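Local atomic coordinates of aldo-keto reductase 1 (Coptotermes gestroi, PDB entry 5KET), a protein that probably reduces carbonyl groups with NADPH as an oxidoreductase of the aldo/keto reductase family, and binds NADP. Residues T54-Q59 with K128-L133. Sequence-based numbering, arbitrary orientation.
Sequences TAFMYQ and KGDDNL. With NAP (NADP nicotinamide-adenine-dinucleotide phosphate), chain C.
Leu133 holds its CG anti to its carbonyl carbon (chi1 -45°), beside the backbone N, and from there its methyls diverge, CD1 to Met57 CG and Gln59, CD2 to Phe56 and Met57 CE; a forked leucine can thus serve three partners. Met57 starts with CG anti to the backbone N (chi1 -155°), and its chain then bends at chi2 and chi3, CE coming to lie 3.5 Å from Leu133 CB. The two side chains run antiparallel, side by side, with Met57 CG 3.7 Å from Leu133 CD1. A flexible, unbranched thioether suits this place because it can curl along a branched neighbour. An alanine at Met57 would probably open a gap beside Leu133 CB and let that side chain shift, since CG, SD and CE supply the contact.

The flat ring of Phe56 offers apolar carbon to Leu133, CE2 standing 3.5 Å from CD2, and to Phe101 of helix 98-109, which it meets edge-to-face. Phe56 CZ lies 3.8 Å from Asp130 OD1, ring and carboxylate planes being 38° apart. Gln59, extended beyond CG, brings OE1, with CD behind it, up to Leu133 CD1, a polar end suited to the surface. No hydrogen bond joins the segments.

Asp130, whose charge suits a partly exposed turn, belongs to a type I turn from Gly129 to Asn132. Its loop packs against the one following strand 51-53, where Tyr58, the predicted proton donor, starts away from 128-133; its OH lies 3.2 Å from C2N of NADP and is hydrogen-bonded to Lys87 NZ. Such loops surround the active site of the (beta/alpha)8 TIM barrel of aldo-keto reductases.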
loop_
_atom_site.group_PDB
_atom_site.type_symbol
_atom_site.label_atom_id
_atom_site.label_comp_id
_atom_site.label_asym_id
_atom_site.label_seq_id
_atom_site.Cartn_x
_atom_site.Cartn_y
_atom_site.Cartn_z
ATOM N N THR A 54 -2.584 0.792 6.826
ATOM C CA THR A 54 -2.102 -0.258 7.713
ATOM C C THR A 54 -2.453 -1.605 7.091
ATOM O O THR A 54 -2.910 -1.689 5.945
ATOM C CB THR A 54 -2.684 -0.100 9.125
ATOM O OG1 THR A 54 -2.036 -1.016 10.017
ATOM C CG2 THR A 54 -4.180 -0.363 9.121
ATOM N N ALA A 55 -2.231 -2.669 7.854
ATOM C CA ALA A 55 -2.487 -4.018 7.375
ATOM C C ALA A 55 -2.468 -4.952 8.569
ATOM O O ALA A 55 -1.854 -4.657 9.598
ATOM C CB ALA A 55 -1.457 -4.453 6.335
ATOM N N PHE A 56 -3.159 -6.083 8.422
ATOM C CA PHE A 56 -3.166 -7.038 9.519
ATOM C C PHE A 56 -1.789 -7.648 9.703
ATOM O O PHE A 56 -1.413 -8.001 10.830
ATOM C CB PHE A 56 -4.228 -8.122 9.291
ATOM C CG PHE A 56 -4.238 -9.184 10.362
ATOM C CD1 PHE A 56 -5.042 -9.080 11.503
ATOM C CD2 PHE A 56 -3.436 -10.290 10.227
ATOM C CE1 PHE A 56 -5.019 -10.069 12.491
ATOM C CE2 PHE A 56 -3.407 -11.269 11.176
ATOM C CZ PHE A 56 -4.199 -11.175 12.321
ATOM N N MET A 57 -1.021 -7.757 8.621
ATOM C CA MET A 57 0.300 -8.351 8.715
ATOM C C MET A 57 1.361 -7.389 9.254
ATOM O O MET A 57 2.490 -7.821 9.508
ATOM C CB MET A 57 0.710 -8.899 7.348
ATOM C CG MET A 57 1.735 -10.020 7.447
ATOM S SD MET A 57 1.601 -11.277 6.174
ATOM C CE MET A 57 0.179 -12.213 6.741
ATOM N N TYR A 58 1.034 -6.110 9.455
ATOM C CA TYR A 58 2.000 -5.180 10.033
ATOM C C TYR A 58 2.013 -5.203 11.553
ATOM O O TYR A 58 2.956 -4.678 12.153
ATOM C CB TYR A 58 1.728 -3.743 9.572
ATOM C CG TYR A 58 1.747 -3.549 8.076
ATOM C CD1 TYR A 58 2.286 -4.509 7.239
ATOM C CD2 TYR A 58 1.230 -2.400 7.499
ATOM C CE1 TYR A 58 2.300 -4.341 5.873
ATOM C CE2 TYR A 58 1.240 -2.223 6.127
ATOM C CZ TYR A 58 1.778 -3.200 5.321
ATOM O OH TYR A 58 1.802 -3.049 3.954
ATOM N N GLN A 59 0.985 -5.774 12.181
ATOM C CA GLN A 59 0.907 -5.902 13.639
ATOM C C GLN A 59 1.043 -4.550 14.346
ATOM O O GLN A 59 1.718 -4.424 15.369
ATOM C CB GLN A 59 1.953 -6.892 14.155
ATOM C CG GLN A 59 1.827 -8.284 13.581
ATOM C CD GLN A 59 3.109 -9.073 13.738
ATOM O OE1 GLN A 59 3.138 -10.287 13.553
ATOM N NE2 GLN A 59 4.188 -8.381 14.078
ATOM N N LYS A 128 -2.515 -21.724 8.646
ATOM C CA LYS A 128 -2.068 -22.654 9.673
ATOM C C LYS A 128 -2.244 -22.088 11.073
ATOM O O LYS A 128 -1.829 -22.722 12.055
ATOM C CB LYS A 128 -0.593 -23.050 9.459
ATOM N N GLY A 129 -2.832 -20.909 11.187
ATOM C CA GLY A 129 -3.050 -20.259 12.455
ATOM C C GLY A 129 -3.525 -18.843 12.229
ATOM O O GLY A 129 -3.194 -18.234 11.205
ATOM N N ASP A 130 -4.310 -18.306 13.165
ATOM C CA ASP A 130 -4.818 -16.945 13.013
ATOM C C ASP A 130 -3.677 -15.935 13.111
ATOM O O ASP A 130 -3.540 -15.050 12.258
ATOM C CB ASP A 130 -5.914 -16.698 14.063
ATOM C CG ASP A 130 -6.563 -15.317 13.952
ATOM O OD1 ASP A 130 -5.927 -14.365 13.446
ATOM O OD2 ASP A 130 -7.753 -15.203 14.331
ATOM N N ASP A 131 -2.822 -16.084 14.122
ATOM C CA ASP A 131 -1.697 -15.180 14.348
ATOM C C ASP A 131 -0.398 -15.727 13.764
ATOM O O ASP A 131 0.677 -15.505 14.331
ATOM C CB ASP A 131 -1.549 -14.908 15.845
ATOM N N ASN A 132 -0.481 -16.432 12.635
ATOM C CA ASN A 132 0.655 -17.119 12.013
ATOM C C ASN A 132 0.846 -16.558 10.605
ATOM O O ASN A 132 0.470 -17.180 9.609
ATOM C CB ASN A 132 0.421 -18.611 11.984
ATOM C CG ASN A 132 1.705 -19.399 11.800
ATOM O OD1 ASN A 132 1.712 -20.462 11.194
ATOM N ND2 ASN A 132 2.794 -18.887 12.327
ATOM N N LEU A 133 1.450 -15.371 10.535
ATOM C CA LEU A 133 1.532 -14.666 9.255
ATOM C C LEU A 133 2.438 -15.375 8.255
ATOM O O LEU A 133 2.255 -15.219 7.043
ATOM C CB LEU A 133 2.024 -13.248 9.482
ATOM C CG LEU A 133 1.368 -12.520 10.654
ATOM C CD1 LEU A 133 2.103 -11.237 10.877
ATOM C CD2 LEU A 133 -0.103 -12.244 10.387
HETATM P PA NAP C . 8.872 4.852 1.757
HETATM O O1A NAP C . 7.826 5.340 2.747
HETATM O O2A NAP C . 9.073 5.411 0.544
HETATM O O5B NAP C . 10.293 4.658 2.631
HETATM C C5B NAP C . 10.051 5.122 3.937
HETATM C C4B NAP C . 11.411 5.102 4.624
HETATM O O4B NAP C . 12.067 6.316 4.337
HETATM C C3B NAP C . 11.299 4.905 6.161
HETATM O O3B NAP C . 12.372 4.128 6.601
HETATM C C2B NAP C . 11.463 6.339 6.721
HETATM O O2B NAP C . 12.282 6.413 7.801
HETATM C C1B NAP C . 12.121 7.118 5.513
HETATM N N9A NAP C . 11.420 8.367 5.243
HETATM C C8A NAP C . 10.038 8.615 5.334
HETATM N N7A NAP C . 9.721 9.894 5.021
HETATM C C5A NAP C . 10.956 10.495 4.718
HETATM C C6A NAP C . 11.296 11.795 4.318
HETATM N N6A NAP C . 10.334 12.760 4.165
HETATM N N1A NAP C . 12.596 12.147 4.073
HETATM C C2A NAP C . 13.521 11.132 4.246
HETATM N N3A NAP C . 13.350 9.848 4.620
HETATM C C4A NAP C . 12.022 9.555 4.853
HETATM O O3 NAP C . 8.337 3.380 1.370
HETATM P PN NAP C . 7.798 2.434 2.509
HETATM O O1N NAP C . 8.008 2.860 3.897
HETATM O O2N NAP C . 7.992 1.008 2.058
HETATM O O5D NAP C . 6.042 2.558 2.291
HETATM C C5D NAP C . 5.513 2.156 3.466
HETATM C C4D NAP C . 4.037 2.069 3.297
HETATM O O4D NAP C . 3.813 1.439 2.035
HETATM C C3D NAP C . 3.578 1.066 4.368
HETATM O O3D NAP C . 3.027 1.726 5.425
HETATM C C2D NAP C . 2.481 0.317 3.681
HETATM O O2D NAP C . 1.292 0.968 3.837
HETATM C C1D NAP C . 2.851 0.414 2.188
HETATM N N1N NAP C . 3.399 -0.929 1.864
HETATM C C2N NAP C . 2.622 -1.791 1.152
HETATM C C3N NAP C . 3.085 -3.053 0.861
HETATM C C7N NAP C . 2.233 -3.934 0.085
HETATM O O7N NAP C . 1.047 -3.671 -0.182
HETATM N N7N NAP C . 2.794 -5.110 -0.357
HETATM C C4N NAP C . 4.348 -3.479 1.308
HETATM C C5N NAP C . 5.113 -2.598 2.042
HETATM C C6N NAP C . 4.648 -1.328 2.329
HETATM P P2B NAP C . 11.613 6.872 9.394
HETATM O O1X NAP C . 10.603 5.743 9.539
HETATM O O2X NAP C . 12.771 6.926 10.353
HETATM O O3X NAP C . 10.877 8.149 8.992
#